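Local coordinates for protein CD180 antigen (Mus musculus, PDB 3T6Q) that probably cooperates with MD-1 and TLR4 in the innate response of B cells to bacterial lipopolysaccharide, leading to NF-kappa-B activation, at residues A[383-389]-A[407-413]; A[434-440]-A[456-462]; A[142-146]-A[171-176]. All blocks are in the same frame, centred on the assembly; numbering follows the deposited sequence.

In the fold
All three contacts join neighbouring turns of one leucine-rich-repeat solenoid. Along the chain interaction 3 comes first (LRR 5 to LRR 6), then interaction 1 (LRR 13 to LRR 14), then interaction 2 (LRR 15 to LRR 16). The centres of interactions 1 and 2 are about 13 Å apart, and the two touch: Phe409 stacks on His434, and Leu412 N probably bonds to Ser435 O. Both lie on the loops that follow the parallel inner strands. Interaction 3 is about 52 Å from interaction 1 and 60 Å from interaction 2 (centre to centre), across the centre of the chain. The same repeat-to-repeat stacking thus recurs along the curved ectodomain.

Interaction 1: residues A[383-389]-A[407-413]; sequences LSYNEPL and LAFTRLK. With NAG (2-acetamido-2-deoxy-beta-D-glucopyranose), chain E; MAN (alpha-D-mannopyranose), chain B; NAG (2-acetamido-2-deoxy-beta-D-glucopyranose), chain F.
Asn386 and Thr410 occupy equivalent places in adjacent leucine-rich repeats, which corresponds to the asparagine-ladder position of the repeat; in LRR 14 the residue there is a threonine. Thr410 OG1 donates to Leu383 O at 2.7 Å, in the carbonyl plane and on a lone pair. The same hydroxyl accepts from Asn386 N at 2.7 Å. Its torsion places it beside its own backbone N (chi1 -69°), which turns CG2 to Leu389 CG, 3.7 Å away. Asn386 ND2 also reaches Leu383 O, but from above the carbonyl plane; its amide further bonds Leu357 O and the backbone N atoms of Asp360 and Ile362. Tyr385 N bonds Ala408 O, and beyond the ladder Leu389 and Leu412 form a parallel beta bridge. The Tyr385 and Phe409 rings run side by side, planes 11° apart but slid so that they barely overlap. Phe409 CB sits over one face of the tyrosine, 4.0 Å from its centroid. Sugars of the attached glycans touch the tyrosine too: C8 of NAG (chain F) is 3.5 Å from Tyr385 CE2. A buried hydroxyl that gives its proton to one backbone group and accepts from another therefore links the two turns.

Interaction 2: residues A[434-440]-A[456-462]; sequences HSLLDIS and LQGNHFP
His434 N donates to Gln457 O at 2.7 Å. Asn459 OD1 takes the proton of Leu437 N at 2.9 Å, in the plane of its carbonyl. Another bond runs from Ile439 N to His460 O at 3.2 Å and is straight. The other end of the Asn459 amide turns back to its own turn, ND2 meeting Leu456 O from above the carbonyl plane and also bonding Leu432 O. At the far end Asp438 OD2 accepts from Ser440 N, two residues on, which makes an Asx turn; Ser440 OG donates to the same oxygen from the same face of the carboxylate. Asn459 holds the asparagine-ladder position of LRR 16, where a buried amide satisfies backbone groups of its own repeat and of the one before. Gly458, with positive phi, lies in the type II turn from Leu456 to Asn459. Its CA packs over the centre of the His434 ring, 4.1 Å from the centroid, while Gln457 OE1 lies at the ring edge. Apolar contacts converge on Ile439. CB sits over one face of the Phe461 ring, 3.8 Å from its centroid. With CG1 beside the backbone N (chi1 -53°), CG2 stands anti to it and presses on Phe461 CZ at 3.4 Å. The isoleucine also meets Leu456 tip to tip. Pro462 CD lies 3.5 Å from Asp438 OD2.

Interaction 3: residues A[142-146]-A[171-176]; sequences SSIKL and EDMSSL
Leu146 N donates to Ser175 OG at 2.9 Å, nearly straight at 168°. The bond ties the loop 142-146 to the end of the helical segment. Apolar contacts surround it. Leu146 CD1 meets Leu176 CD2 at 3.6 Å, the two side chains crossing at about a right angle. Ile144 CD1 reaches Met173 SD at 3.7 Å, and Ile144 CG1 lies against Asp172 CB. Separately, the bent Lys145 chain crosses Asp172, with CB 3.5 Å from OD1. One water adds a further link, accepting from Ile144 N and donating to Asp172 OD2. Several bonds position these groups. Ser175 OG, set between its backbone N and carbonyl carbon (chi1 78°), passes its own proton to Asp172 O at 2.7 Å. The hydroxyl is therefore held by a donor and an acceptor. Asp172 OD2 also accepts from Ser169 N, just before helix 170-174. On the loop, Ser143 OG accepts from Lys145 N, an ST turn. Further inward, Leu146 and Leu176 both pack over Leu158 of the inner strand 157-159. Short helical turns such as 170-174 belong to the convex side of leucine-rich-repeat solenoids, and this contact is consistent with stacking of LRR 5 on LRR 6 there.

Interaction 1: residues A[383-389]-A[407-413]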
loop_
_atom_site.group_PDB
_atom_site.type_symbol
_atom_site.label_atom_id
_atom_site.label_comp_id
_atom_site.label_asym_id
_atom_site.label_seq_id
_atom_site.Cartn_x
_atom_site.Cartn_y
_atom_site.Cartn_z
ATOM N N LEU A 383 -10.245 -11.071 -43.306
ATOM C CA LEU A 383 -9.014 -11.644 -43.829
ATOM C C LEU A 383 -7.939 -10.559 -43.882
ATOM O O LEU A 383 -7.010 -10.612 -44.706
ATOM C CB LEU A 383 -9.260 -12.278 -45.237
ATOM C CG LEU A 383 -9.956 -13.666 -45.099
ATOM C CD1 LEU A 383 -10.488 -14.100 -46.436
ATOM C CD2 LEU A 383 -8.963 -14.696 -44.557
ATOM N N SER A 384 -8.077 -9.559 -43.006
ATOM C CA SER A 384 -7.194 -8.394 -43.010
ATOM C C SER A 384 -5.824 -8.821 -42.519
ATOM O O SER A 384 -5.691 -9.845 -41.835
ATOM C CB SER A 384 -7.742 -7.218 -42.156
ATOM O OG SER A 384 -7.743 -7.573 -40.748
ATOM N N TYR A 385 -4.819 -8.007 -42.852
ATOM C CA TYR A 385 -3.421 -8.244 -42.430
ATOM C C TYR A 385 -2.908 -9.662 -42.737
ATOM O O TYR A 385 -2.329 -10.340 -41.844
ATOM C CB TYR A 385 -3.247 -7.974 -40.914
ATOM C CG TYR A 385 -3.454 -6.530 -40.528
ATOM C CD1 TYR A 385 -2.418 -5.588 -40.702
ATOM C CD2 TYR A 385 -4.693 -6.094 -40.039
ATOM C CE1 TYR A 385 -2.600 -4.255 -40.344
ATOM C CE2 TYR A 385 -4.896 -4.760 -39.678
ATOM C CZ TYR A 385 -3.828 -3.860 -39.826
ATOM O OH TYR A 385 -4.017 -2.564 -39.472
ATOM N N ASN A 386 -3.103 -10.112 -43.973
ATOM C CA ASN A 386 -2.571 -11.391 -44.390
ATOM C C ASN A 386 -1.567 -11.195 -45.529
ATOM O O ASN A 386 -1.287 -10.045 -45.918
ATOM C CB ASN A 386 -3.693 -12.354 -44.748
ATOM C CG ASN A 386 -4.296 -13.009 -43.502
ATOM O OD1 ASN A 386 -3.575 -13.637 -42.733
ATOM N ND2 ASN A 386 -5.593 -12.825 -43.277
ATOM N N GLU A 387 -0.993 -12.299 -45.996
ATOM C CA GLU A 387 -0.085 -12.281 -47.138
ATOM C C GLU A 387 -0.937 -12.334 -48.412
ATOM O O GLU A 387 -2.178 -12.363 -48.337
ATOM C CB GLU A 387 0.938 -13.436 -47.043
ATOM C CG GLU A 387 1.970 -13.165 -45.970
ATOM C CD GLU A 387 2.917 -12.053 -46.368
ATOM O OE1 GLU A 387 2.962 -11.041 -45.683
ATOM O OE2 GLU A 387 3.609 -12.182 -47.383
ATOM N N PRO A 388 -0.297 -12.303 -49.579
ATOM C CA PRO A 388 -1.085 -12.157 -50.812
ATOM C C PRO A 388 -2.106 -13.259 -51.097
ATOM O O PRO A 388 -1.826 -14.449 -51.039
ATOM C CB PRO A 388 0.004 -12.045 -51.904
ATOM C CG PRO A 388 1.164 -11.457 -51.178
ATOM C CD PRO A 388 1.156 -12.205 -49.870
ATOM N N LEU A 389 -3.339 -12.824 -51.369
ATOM C CA LEU A 389 -4.388 -13.710 -51.794
ATOM C C LEU A 389 -4.672 -13.431 -53.276
ATOM O O LEU A 389 -4.864 -12.258 -53.683
ATOM C CB LEU A 389 -5.678 -13.433 -50.974
ATOM C CG LEU A 389 -5.502 -13.448 -49.444
ATOM C CD1 LEU A 389 -6.852 -13.165 -48.764
ATOM C CD2 LEU A 389 -4.956 -14.821 -48.966
ATOM N N LEU A 407 -10.550 -6.893 -45.968
ATOM C CA LEU A 407 -9.325 -7.383 -46.569
ATOM C C LEU A 407 -8.224 -6.334 -46.403
ATOM O O LEU A 407 -7.220 -6.327 -47.145
ATOM C CB LEU A 407 -9.620 -7.658 -48.069
ATOM C CG LEU A 407 -10.421 -8.963 -48.286
ATOM C CD1 LEU A 407 -11.031 -9.004 -49.689
ATOM C CD2 LEU A 407 -9.551 -10.206 -48.066
ATOM N N ALA A 408 -8.414 -5.426 -45.453
ATOM C CA ALA A 408 -7.437 -4.313 -45.269
ATOM C C ALA A 408 -6.027 -4.884 -45.049
ATOM O O ALA A 408 -5.862 -5.842 -44.281
ATOM C CB ALA A 408 -7.832 -3.419 -44.105
ATOM N N PHE A 409 -5.033 -4.259 -45.704
ATOM C CA PHE A 409 -3.601 -4.572 -45.555
ATOM C C PHE A 409 -3.268 -5.973 -46.058
ATOM O O PHE A 409 -2.223 -6.524 -45.745
ATOM C CB PHE A 409 -3.127 -4.358 -44.096
ATOM C CG PHE A 409 -3.290 -2.929 -43.661
ATOM C CD1 PHE A 409 -2.336 -1.964 -44.045
ATOM C CD2 PHE A 409 -4.419 -2.525 -42.968
ATOM C CE1 PHE A 409 -2.511 -0.627 -43.704
ATOM C CE2 PHE A 409 -4.582 -1.185 -42.618
ATOM C CZ PHE A 409 -3.629 -0.247 -43.001
ATOM N N THR A 410 -4.145 -6.552 -46.855
ATOM C CA THR A 410 -3.845 -7.830 -47.431
ATOM C C THR A 410 -3.770 -7.583 -48.942
ATOM O O THR A 410 -4.788 -7.200 -49.549
ATOM C CB THR A 410 -4.976 -8.848 -47.105
ATOM O OG1 THR A 410 -4.933 -9.146 -45.694
ATOM C CG2 THR A 410 -4.793 -10.123 -47.936
ATOM N N ARG A 411 -2.604 -7.849 -49.539
ATOM C CA ARG A 411 -2.407 -7.663 -50.988
ATOM C C ARG A 411 -3.305 -8.620 -51.796
ATOM O O ARG A 411 -3.351 -9.828 -51.516
ATOM C CB ARG A 411 -0.916 -7.852 -51.343
ATOM C CG ARG A 411 -0.605 -7.964 -52.836
ATOM C CD ARG A 411 0.795 -7.403 -53.178
ATOM N NE ARG A 411 1.690 -7.480 -52.025
ATOM C CZ ARG A 411 2.687 -8.347 -51.894
ATOM N NH1 ARG A 411 3.416 -8.351 -50.788
ATOM N NH2 ARG A 411 2.959 -9.202 -52.866
ATOM N N LEU A 412 -4.025 -8.102 -52.788
ATOM C CA LEU A 412 -4.877 -8.969 -53.572
ATOM C C LEU A 412 -4.357 -9.020 -55.020
ATOM O O LEU A 412 -3.967 -7.992 -55.595
ATOM C CB LEU A 412 -6.348 -8.497 -53.538
ATOM C CG LEU A 412 -6.952 -8.302 -52.140
ATOM C CD1 LEU A 412 -8.349 -7.732 -52.347
ATOM C CD2 LEU A 412 -7.023 -9.629 -51.372
ATOM N N LYS A 413 -4.309 -10.211 -55.584
ATOM C CA LYS A 413 -3.838 -10.375 -56.963
ATOM C C LYS A 413 -5.023 -10.800 -57.751
ATOM O O LYS A 413 -5.558 -11.880 -57.515
ATOM C CB LYS A 413 -2.811 -11.506 -57.083
ATOM C CG LYS A 413 -1.701 -11.475 -56.074
ATOM C CD LYS A 413 -0.941 -10.187 -56.140
ATOM C CE LYS A 413 0.374 -10.427 -55.414
ATOM N NZ LYS A 413 1.397 -9.367 -55.685
HETATM C C1 NAG E . -10.605 -7.240 -38.874
HETATM C C2 NAG E . -11.387 -6.158 -38.091
HETATM C C3 NAG E . -10.464 -4.957 -37.779
HETATM C C4 NAG E . -9.137 -5.419 -37.180
HETATM C C5 NAG E . -8.533 -6.516 -38.035
HETATM C C6 NAG E . -7.203 -7.066 -37.524
HETATM C C7 NAG E . -13.772 -5.579 -38.286
HETATM C C8 NAG E . -14.867 -5.148 -39.211
HETATM N N2 NAG E . -12.551 -5.736 -38.835
HETATM O O3 NAG E . -11.136 -4.116 -36.879
HETATM O O4 NAG E . -8.154 -4.382 -37.137
HETATM O O5 NAG E . -9.450 -7.601 -38.178
HETATM O O6 NAG E . -7.407 -7.911 -36.390
HETATM O O7 NAG E . -14.026 -5.756 -37.095
HETATM C C1 MAN B . -1.075 -4.758 -34.938
HETATM C C2 MAN B . 0.030 -5.462 -34.145
HETATM C C3 MAN B . 1.391 -4.976 -34.604
HETATM C C4 MAN B . 1.546 -5.170 -36.111
HETATM C C5 MAN B . 0.435 -4.366 -36.800
HETATM C C6 MAN B . 0.483 -4.462 -38.340
HETATM O O2 MAN B . -0.006 -6.847 -34.444
HETATM O O3 MAN B . 2.412 -5.669 -33.898
HETATM O O4 MAN B . 2.797 -4.644 -36.475
HETATM O O5 MAN B . -0.837 -4.821 -36.330
HETATM O O6 MAN B . 0.584 -5.813 -38.742
HETATM C C1 NAG F . -12.019 -1.777 -42.534
HETATM C C2 NAG F . -11.476 -1.753 -41.096
HETATM C C3 NAG F . -12.640 -2.097 -40.141
HETATM C C4 NAG F . -13.873 -1.184 -40.352
HETATM C C5 NAG F . -14.250 -1.137 -41.839
HETATM C C6 NAG F . -15.351 -0.114 -42.138
HETATM C C7 NAG F . -9.144 -2.396 -40.571
HETATM C C8 NAG F . -8.111 -3.510 -40.473
HETATM N N2 NAG F . -10.370 -2.729 -40.963
HETATM O O3 NAG F . -12.187 -1.963 -38.787
HETATM O O4 NAG F . -15.024 -1.761 -39.711
HETATM O O5 NAG F . -13.112 -0.843 -42.649
HETATM O O6 NAG F . -14.956 1.163 -41.675
HETATM O O7 NAG F . -8.840 -1.240 -40.289
HETATM O O HOH W 1 -0.369 -9.036 -48.244
HETATM O O HOH W 2 -0.404 -8.053 -44.129
#

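Interaction 2: residues A[434-440]-A[456-462]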
loop_
_atom_site.group_PDB
_atom_site.type_symbol
_atom_site.label_atom_id
_atom_site.label_comp_id
_atom_site.label_asym_id
_atom_site.label_seq_id
_atom_site.Cartn_x
_atom_site.Cartn_y
_atom_site.Cartn_z
ATOM N N HIS A 434 -5.082 -0.445 -48.568
ATOM C CA HIS A 434 -3.741 -1.044 -48.885
ATOM C C HIS A 434 -3.718 -2.416 -49.515
ATOM O O HIS A 434 -2.726 -3.119 -49.412
ATOM C CB HIS A 434 -2.845 -0.976 -47.633
ATOM C CG HIS A 434 -2.703 0.413 -47.106
ATOM N ND1 HIS A 434 -1.601 1.179 -47.341
ATOM C CD2 HIS A 434 -3.560 1.182 -46.354
ATOM C CE1 HIS A 434 -1.761 2.374 -46.759
ATOM N NE2 HIS A 434 -2.959 2.381 -46.152
ATOM N N SER A 435 -4.780 -2.816 -50.229
ATOM C CA SER A 435 -4.811 -4.119 -50.893
ATOM C C SER A 435 -4.023 -4.028 -52.231
ATOM O O SER A 435 -3.738 -5.027 -52.874
ATOM C CB SER A 435 -6.268 -4.555 -51.140
ATOM O OG SER A 435 -6.909 -4.915 -49.896
ATOM N N LEU A 436 -3.732 -2.793 -52.645
ATOM C CA LEU A 436 -2.925 -2.476 -53.839
ATOM C C LEU A 436 -3.576 -2.961 -55.118
ATOM O O LEU A 436 -2.902 -3.525 -55.961
ATOM C CB LEU A 436 -1.477 -3.003 -53.731
ATOM C CG LEU A 436 -0.708 -2.642 -52.465
ATOM C CD1 LEU A 436 0.748 -3.103 -52.526
ATOM C CD2 LEU A 436 -0.816 -1.154 -52.150
ATOM N N LEU A 437 -4.891 -2.762 -55.244
ATOM C CA LEU A 437 -5.632 -3.135 -56.452
ATOM C C LEU A 437 -5.557 -1.986 -57.442
ATOM O O LEU A 437 -5.344 -0.846 -57.051
ATOM C CB LEU A 437 -7.111 -3.388 -56.138
ATOM C CG LEU A 437 -7.393 -4.668 -55.364
ATOM C CD1 LEU A 437 -8.773 -4.502 -54.768
ATOM C CD2 LEU A 437 -7.324 -5.885 -56.268
ATOM N N ASP A 438 -5.766 -2.302 -58.716
ATOM C CA ASP A 438 -5.844 -1.274 -59.751
ATOM C C ASP A 438 -7.329 -0.914 -59.877
ATOM O O ASP A 438 -8.153 -1.688 -60.375
ATOM C CB ASP A 438 -5.298 -1.807 -61.065
ATOM C CG ASP A 438 -5.516 -0.848 -62.241
ATOM O OD1 ASP A 438 -5.223 -1.267 -63.370
ATOM O OD2 ASP A 438 -5.969 0.302 -62.063
ATOM N N ILE A 439 -7.656 0.271 -59.417
ATOM C CA ILE A 439 -9.062 0.639 -59.274
ATOM C C ILE A 439 -9.614 1.168 -60.591
ATOM O O ILE A 439 -10.760 1.652 -60.646
ATOM C CB ILE A 439 -9.242 1.684 -58.155
ATOM C CG1 ILE A 439 -8.593 1.200 -56.855
ATOM C CG2 ILE A 439 -10.719 1.956 -57.884
ATOM C CD1 ILE A 439 -9.117 -0.162 -56.414
ATOM N N SER A 440 -8.832 1.088 -61.665
ATOM C CA SER A 440 -9.371 1.559 -62.953
ATOM C C SER A 440 -10.121 0.441 -63.715
ATOM O O SER A 440 -10.880 0.744 -64.657
ATOM C CB SER A 440 -8.255 2.146 -63.827
ATOM O OG SER A 440 -7.429 1.095 -64.299
ATOM N N LEU A 456 -10.955 2.370 -49.829
ATOM C CA LEU A 456 -9.827 2.112 -50.713
ATOM C C LEU A 456 -8.625 2.966 -50.403
ATOM O O LEU A 456 -7.839 3.310 -51.314
ATOM C CB LEU A 456 -10.239 2.378 -52.153
ATOM C CG LEU A 456 -11.312 1.494 -52.770
ATOM C CD1 LEU A 456 -11.625 2.003 -54.147
ATOM C CD2 LEU A 456 -10.846 0.041 -52.831
ATOM N N GLN A 457 -8.433 3.309 -49.133
ATOM C CA GLN A 457 -7.260 4.050 -48.759
ATOM C C GLN A 457 -6.008 3.299 -49.212
ATOM O O GLN A 457 -5.925 2.070 -49.067
ATOM C CB GLN A 457 -7.246 4.229 -47.242
ATOM C CG GLN A 457 -6.129 5.106 -46.754
ATOM C CD GLN A 457 -6.069 5.226 -45.246
ATOM O OE1 GLN A 457 -5.073 4.861 -44.629
ATOM N NE2 GLN A 457 -7.112 5.761 -44.654
ATOM N N GLY A 458 -5.007 4.024 -49.739
ATOM C CA GLY A 458 -3.750 3.366 -50.154
ATOM C C GLY A 458 -3.769 2.443 -51.379
ATOM O O GLY A 458 -2.873 1.603 -51.543
ATOM N N ASN A 459 -4.764 2.565 -52.254
ATOM C CA ASN A 459 -4.725 1.849 -53.524
ATOM C C ASN A 459 -4.261 2.838 -54.614
ATOM O O ASN A 459 -3.798 3.932 -54.267
ATOM C CB ASN A 459 -6.073 1.233 -53.865
ATOM C CG ASN A 459 -6.414 0.076 -52.940
ATOM O OD1 ASN A 459 -6.144 -1.068 -53.258
ATOM N ND2 ASN A 459 -6.949 0.390 -51.766
ATOM N N HIS A 460 -4.415 2.482 -55.897
ATOM C CA HIS A 460 -3.867 3.328 -56.996
ATOM C C HIS A 460 -4.626 3.317 -58.288
ATOM O O HIS A 460 -5.358 2.359 -58.617
ATOM C CB HIS A 460 -2.416 2.962 -57.288
ATOM C CG HIS A 460 -2.261 1.636 -57.999
ATOM N ND1 HIS A 460 -2.104 1.540 -59.349
ATOM C CD2 HIS A 460 -2.254 0.326 -57.505
ATOM C CE1 HIS A 460 -2.006 0.243 -59.696
ATOM N NE2 HIS A 460 -2.089 -0.502 -58.566
ATOM N N PHE A 461 -4.435 4.398 -59.046
ATOM C CA PHE A 461 -4.968 4.497 -60.382
ATOM C C PHE A 461 -3.782 4.714 -61.317
ATOM O O PHE A 461 -2.794 5.349 -60.917
ATOM C CB PHE A 461 -5.935 5.680 -60.498
ATOM C CG PHE A 461 -7.255 5.472 -59.804
ATOM C CD1 PHE A 461 -8.392 5.110 -60.521
ATOM C CD2 PHE A 461 -7.365 5.655 -58.432
ATOM C CE1 PHE A 461 -9.613 4.940 -59.865
ATOM C CE2 PHE A 461 -8.571 5.481 -57.774
ATOM C CZ PHE A 461 -9.697 5.116 -58.492
ATOM N N PRO A 462 -3.885 4.213 -62.561
ATOM C CA PRO A 462 -2.789 4.439 -63.510
ATOM C C PRO A 462 -2.489 5.947 -63.618
ATOM O O PRO A 462 -3.406 6.735 -63.852
ATOM C CB PRO A 462 -3.348 3.888 -64.833
ATOM C CG PRO A 462 -4.397 2.909 -64.428
ATOM C CD PRO A 462 -5.002 3.454 -63.167
#

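Interaction 3: residues A[142-146]-A[171-176]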
loop_
_atom_site.group_PDB
_atom_site.type_symbol
_atom_site.label_atom_id
_atom_site.label_comp_id
_atom_site.label_asym_id
_atom_site.label_seq_id
_atom_site.Cartn_x
_atom_site.Cartn_y
_atom_site.Cartn_z
ATOM N N SER A 142 -8.387 -6.759 2.360
ATOM C CA SER A 142 -8.286 -8.221 2.354
ATOM C C SER A 142 -9.631 -8.912 2.498
ATOM O O SER A 142 -9.691 -10.108 2.626
ATOM C CB SER A 142 -7.351 -8.714 3.444
ATOM O OG SER A 142 -7.831 -8.240 4.692
ATOM N N SER A 143 -10.703 -8.154 2.426
ATOM C CA SER A 143 -12.029 -8.743 2.437
ATOM C C SER A 143 -12.931 -7.952 1.515
ATOM O O SER A 143 -12.819 -6.735 1.446
ATOM C CB SER A 143 -12.608 -8.677 3.865
ATOM O OG SER A 143 -13.920 -9.213 3.862
ATOM N N ILE A 144 -13.861 -8.633 0.849
ATOM C CA ILE A 144 -14.874 -7.938 0.027
ATOM C C ILE A 144 -16.114 -7.446 0.839
ATOM O O ILE A 144 -16.949 -6.694 0.315
ATOM C CB ILE A 144 -15.307 -8.816 -1.186
ATOM C CG1 ILE A 144 -16.148 -9.996 -0.748
ATOM C CG2 ILE A 144 -14.083 -9.436 -1.875
ATOM C CD1 ILE A 144 -16.916 -10.625 -1.890
ATOM N N LYS A 145 -16.216 -7.853 2.101
ATOM C CA LYS A 145 -17.430 -7.597 2.905
ATOM C C LYS A 145 -17.770 -6.120 2.924
ATOM O O LYS A 145 -16.924 -5.276 3.218
ATOM C CB LYS A 145 -17.294 -8.157 4.318
ATOM C CG LYS A 145 -18.586 -7.970 5.134
ATOM C CD LYS A 145 -18.880 -9.111 6.100
ATOM C CE LYS A 145 -17.679 -9.516 6.931
ATOM N NZ LYS A 145 -17.462 -8.570 8.054
ATOM N N LEU A 146 -18.996 -5.797 2.548
ATOM C CA LEU A 146 -19.460 -4.422 2.576
ATOM C C LEU A 146 -19.881 -4.085 4.018
ATOM O O LEU A 146 -20.367 -4.976 4.734
ATOM C CB LEU A 146 -20.588 -4.216 1.568
ATOM C CG LEU A 146 -20.128 -4.434 0.116
ATOM C CD1 LEU A 146 -21.315 -4.337 -0.819
ATOM C CD2 LEU A 146 -19.062 -3.414 -0.305
ATOM N N GLU A 171 -20.339 -15.036 4.884
ATOM C CA GLU A 171 -20.622 -13.702 5.424
ATOM C C GLU A 171 -20.263 -12.595 4.458
ATOM O O GLU A 171 -21.062 -11.666 4.237
ATOM C CB GLU A 171 -19.832 -13.514 6.712
ATOM C CG GLU A 171 -20.571 -12.734 7.768
ATOM C CD GLU A 171 -20.207 -13.206 9.159
ATOM O OE1 GLU A 171 -19.022 -13.054 9.537
ATOM O OE2 GLU A 171 -21.104 -13.730 9.864
ATOM N N ASP A 172 -19.068 -12.696 3.869
ATOM C CA ASP A 172 -18.640 -11.762 2.799
ATOM C C ASP A 172 -19.671 -11.691 1.696
ATOM O O ASP A 172 -20.090 -10.607 1.281
ATOM C CB ASP A 172 -17.317 -12.235 2.159
ATOM C CG ASP A 172 -16.131 -12.205 3.128
ATOM O OD1 ASP A 172 -16.223 -11.468 4.138
ATOM O OD2 ASP A 172 -15.098 -12.904 2.862
ATOM N N MET A 173 -20.040 -12.871 1.194
ATOM C CA MET A 173 -20.987 -12.957 0.079
ATOM C C MET A 173 -22.382 -12.464 0.462
ATOM O O MET A 173 -23.039 -11.820 -0.349
ATOM C CB MET A 173 -21.029 -14.391 -0.511
ATOM C CG MET A 173 -19.690 -14.916 -1.039
ATOM S SD MET A 173 -18.869 -13.764 -2.189
ATOM C CE MET A 173 -20.167 -13.488 -3.367
ATOM N N SER A 174 -22.830 -12.709 1.701
ATOM C CA SER A 174 -24.179 -12.221 2.072
ATOM C C SER A 174 -24.251 -10.693 2.166
ATOM O O SER A 174 -25.301 -10.119 1.972
ATOM C CB SER A 174 -24.715 -12.908 3.332
ATOM O OG SER A 174 -23.888 -12.611 4.425
ATOM N N SER A 175 -23.112 -10.026 2.403
ATOM C CA SER A 175 -23.100 -8.556 2.418
ATOM C C SER A 175 -23.458 -7.924 1.050
ATOM O O SER A 175 -23.793 -6.739 0.985
ATOM C CB SER A 175 -21.758 -8.018 2.966
ATOM O OG SER A 175 -20.724 -8.074 1.984
ATOM N N LEU A 176 -23.412 -8.723 -0.022
ATOM C CA LEU A 176 -23.784 -8.303 -1.394
ATOM C C LEU A 176 -25.192 -8.707 -1.834
ATOM O O LEU A 176 -25.570 -8.407 -2.963
ATOM C CB LEU A 176 -22.852 -8.938 -2.438
ATOM C CG LEU A 176 -21.342 -8.905 -2.356
ATOM C CD1 LEU A 176 -20.756 -9.757 -3.469
ATOM C CD2 LEU A 176 -20.858 -7.471 -2.470
HETATM O O HOH W 3 -13.515 -11.575 1.166
#